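Local coordinates for protein LbaCas13a H328A (C2c2) (Lachnospiraceae bacterium NK4A179, PDB 5WLH) that binds a CRISPR guide RNA and, as a Cas13a enzyme, probably cleaves single-stranded RNA once a matching target has paired with the guide, at residues 548-553 / 587-592. Sequence-based numbering, arbitrary orientation.
Sequences NILNFL and DDVDFL
Leu550 and Val589 come closest in the backbone, with 7.8 Å between their CA atoms, where the short 3-10 turn 549-551 lies beside the first turn of helix 588-602. No hydrogen bond joins the two segments, and the contact is wholly aliphatic. Val589 sits in the middle, its two methyls spread by the branch at CB. CG1, anti to the backbone N (chi1 177°), lies 3.7 Å from Ile549 CG2, while CG2 lies 3.6 Å from Leu553 CD1. Leu550 crosses Val589 at about a right angle, and its CD2 reaches both methyls more loosely. One turn further along, Leu592, its CG also anti to the backbone N (chi1 175°), presents CD2 to two partners: Ile549 CD1 at 3.7 Å and Leu553 CD2. Ile549 and Leu553 thus each touch both helix residues, one branch apiece; a beta-branched isoleucine and a forked leucine suit such double duty. Leu559 of helix 559-564 also packs on Val589 and Leu553, and Leu513 of helix 486-517 on Leu592.

Short polar side chains curl back onto nearby backbone N-H groups. Asn548 OD1 accepts from Leu550 N at 2.9 Å in its carbonyl plane, forming an Asx turn, while its ND2 donates to the carbonyls of Lys533 and Thr535. Asp587, the N-cap, accepts at OD1 from Val589 N, above the carboxylate plane, and weakly from Asp590 N; Asp590 OD2 accepts from Asp587 N through its anti lone pair, completing a capping box. Asp587 OD1 and Asp590 OD2, two acceptors, lie 3.1 Å apart, a repulsion probably eased by the salt bridge from Lys533 to Asp590. A 3-10 turn preceded by an Asx turn thus packs on a box-capped helix start; this helix leads into an R-X4-H sequence, consistent with a HEPN nuclease domain of Cas13.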
loop_
_atom_site.group_PDB
_atom_site.type_symbol
_atom_site.label_atom_id
_atom_site.label_comp_id
_atom_site.label_asym_id
_atom_site.label_seq_id
_atom_site.Cartn_x
_atom_site.Cartn_y
_atom_site.Cartn_z
ATOM N N ASN A 548 -21.321 -11.245 -28.766
ATOM C CA ASN A 548 -22.661 -11.436 -28.226
ATOM C C ASN A 548 -22.604 -12.455 -27.094
ATOM O O ASN A 548 -21.972 -13.509 -27.228
ATOM C CB ASN A 548 -23.604 -11.895 -29.351
ATOM C CG ASN A 548 -25.053 -12.000 -28.912
ATOM O OD1 ASN A 548 -25.368 -12.657 -27.918
ATOM N ND2 ASN A 548 -25.953 -11.363 -29.669
ATOM N N ILE A 549 -23.253 -12.129 -25.972
ATOM C CA ILE A 549 -23.149 -12.960 -24.771
ATOM C C ILE A 549 -23.602 -14.387 -25.045
ATOM O O ILE A 549 -23.071 -15.334 -24.454
ATOM C CB ILE A 549 -23.932 -12.322 -23.601
ATOM C CG1 ILE A 549 -23.670 -13.091 -22.298
ATOM C CG2 ILE A 549 -25.429 -12.263 -23.884
ATOM C CD1 ILE A 549 -23.351 -12.200 -21.132
ATOM N N LEU A 550 -24.547 -14.576 -25.976
ATOM C CA LEU A 550 -25.021 -15.925 -26.288
ATOM C C LEU A 550 -23.890 -16.851 -26.719
ATOM O O LEU A 550 -23.954 -18.058 -26.469
ATOM C CB LEU A 550 -26.090 -15.874 -27.382
ATOM C CG LEU A 550 -27.358 -15.120 -26.990
ATOM C CD1 LEU A 550 -28.207 -14.832 -28.233
ATOM C CD2 LEU A 550 -28.143 -15.907 -25.946
ATOM N N ASN A 551 -22.851 -16.314 -27.358
ATOM C CA ASN A 551 -21.756 -17.141 -27.849
ATOM C C ASN A 551 -20.904 -17.731 -26.739
ATOM O O ASN A 551 -20.052 -18.578 -27.025
ATOM C CB ASN A 551 -20.846 -16.332 -28.768
ATOM C CG ASN A 551 -21.548 -15.878 -30.026
ATOM O OD1 ASN A 551 -22.361 -16.607 -30.578
ATOM N ND2 ASN A 551 -21.240 -14.668 -30.482
ATOM N N PHE A 552 -21.094 -17.300 -25.494
ATOM C CA PHE A 552 -20.187 -17.667 -24.421
ATOM C C PHE A 552 -20.875 -18.361 -23.260
ATOM O O PHE A 552 -20.181 -18.841 -22.351
ATOM C CB PHE A 552 -19.432 -16.414 -23.935
ATOM C CG PHE A 552 -18.706 -15.708 -25.045
ATOM C CD1 PHE A 552 -17.479 -16.172 -25.484
ATOM C CD2 PHE A 552 -19.275 -14.630 -25.693
ATOM C CE1 PHE A 552 -16.817 -15.545 -26.521
ATOM C CE2 PHE A 552 -18.622 -14.004 -26.742
ATOM C CZ PHE A 552 -17.392 -14.462 -27.156
ATOM N N LEU A 553 -22.205 -18.460 -23.279
ATOM C CA LEU A 553 -22.932 -19.075 -22.179
ATOM C C LEU A 553 -22.509 -20.525 -22.006
ATOM O O LEU A 553 -22.383 -21.264 -22.985
ATOM C CB LEU A 553 -24.438 -18.991 -22.425
ATOM C CG LEU A 553 -25.021 -17.581 -22.350
ATOM C CD1 LEU A 553 -26.477 -17.590 -22.750
ATOM C CD2 LEU A 553 -24.853 -17.028 -20.938
ATOM N N ASP A 587 -35.364 -12.758 -20.670
ATOM C CA ASP A 587 -35.212 -14.052 -20.008
ATOM C C ASP A 587 -33.984 -14.002 -19.095
ATOM O O ASP A 587 -33.496 -12.932 -18.710
ATOM C CB ASP A 587 -35.123 -15.187 -21.039
ATOM C CG ASP A 587 -33.918 -15.061 -21.970
ATOM O OD1 ASP A 587 -33.006 -14.246 -21.714
ATOM O OD2 ASP A 587 -33.882 -15.788 -22.984
ATOM N N ASP A 588 -33.444 -15.176 -18.764
ATOM C CA ASP A 588 -32.337 -15.232 -17.815
ATOM C C ASP A 588 -31.037 -14.701 -18.407
ATOM O O ASP A 588 -30.145 -14.312 -17.651
ATOM C CB ASP A 588 -32.170 -16.662 -17.306
ATOM C CG ASP A 588 -33.326 -17.088 -16.413
ATOM O OD1 ASP A 588 -33.773 -16.266 -15.578
ATOM O OD2 ASP A 588 -33.792 -18.241 -16.539
ATOM N N VAL A 589 -30.920 -14.655 -19.736
ATOM C CA VAL A 589 -29.768 -14.014 -20.361
ATOM C C VAL A 589 -29.793 -12.509 -20.115
ATOM O O VAL A 589 -28.746 -11.884 -19.905
ATOM C CB VAL A 589 -29.724 -14.343 -21.862
ATOM C CG1 VAL A 589 -28.587 -13.619 -22.517
ATOM C CG2 VAL A 589 -29.584 -15.853 -22.066
ATOM N N ASP A 590 -30.979 -11.901 -20.131
ATOM C CA ASP A 590 -31.071 -10.482 -19.799
ATOM C C ASP A 590 -30.826 -10.252 -18.315
ATOM O O ASP A 590 -30.328 -9.190 -17.922
ATOM C CB ASP A 590 -32.433 -9.933 -20.208
ATOM C CG ASP A 590 -32.755 -10.221 -21.663
ATOM O OD1 ASP A 590 -32.243 -9.495 -22.545
ATOM O OD2 ASP A 590 -33.497 -11.190 -21.920
ATOM N N PHE A 591 -31.182 -11.233 -17.488
ATOM C CA PHE A 591 -30.831 -11.194 -16.074
ATOM C C PHE A 591 -29.318 -11.124 -15.896
ATOM O O PHE A 591 -28.804 -10.234 -15.204
ATOM C CB PHE A 591 -31.409 -12.425 -15.375
ATOM C CG PHE A 591 -31.259 -12.418 -13.879
ATOM C CD1 PHE A 591 -31.059 -11.237 -13.187
ATOM C CD2 PHE A 591 -31.335 -13.604 -13.166
ATOM C CE1 PHE A 591 -30.927 -11.238 -11.807
ATOM C CE2 PHE A 591 -31.206 -13.615 -11.781
ATOM C CZ PHE A 591 -30.995 -12.422 -11.104
ATOM N N LEU A 592 -28.590 -12.046 -16.537
ATOM C CA LEU A 592 -27.127 -12.016 -16.514
ATOM C C LEU A 592 -26.588 -10.697 -17.053
ATOM O O LEU A 592 -25.642 -10.120 -16.495
ATOM C CB LEU A 592 -26.573 -13.180 -17.333
ATOM C CG LEU A 592 -25.054 -13.215 -17.488
ATOM C CD1 LEU A 592 -24.456 -13.367 -16.090
ATOM C CD2 LEU A 592 -24.629 -14.359 -18.394
#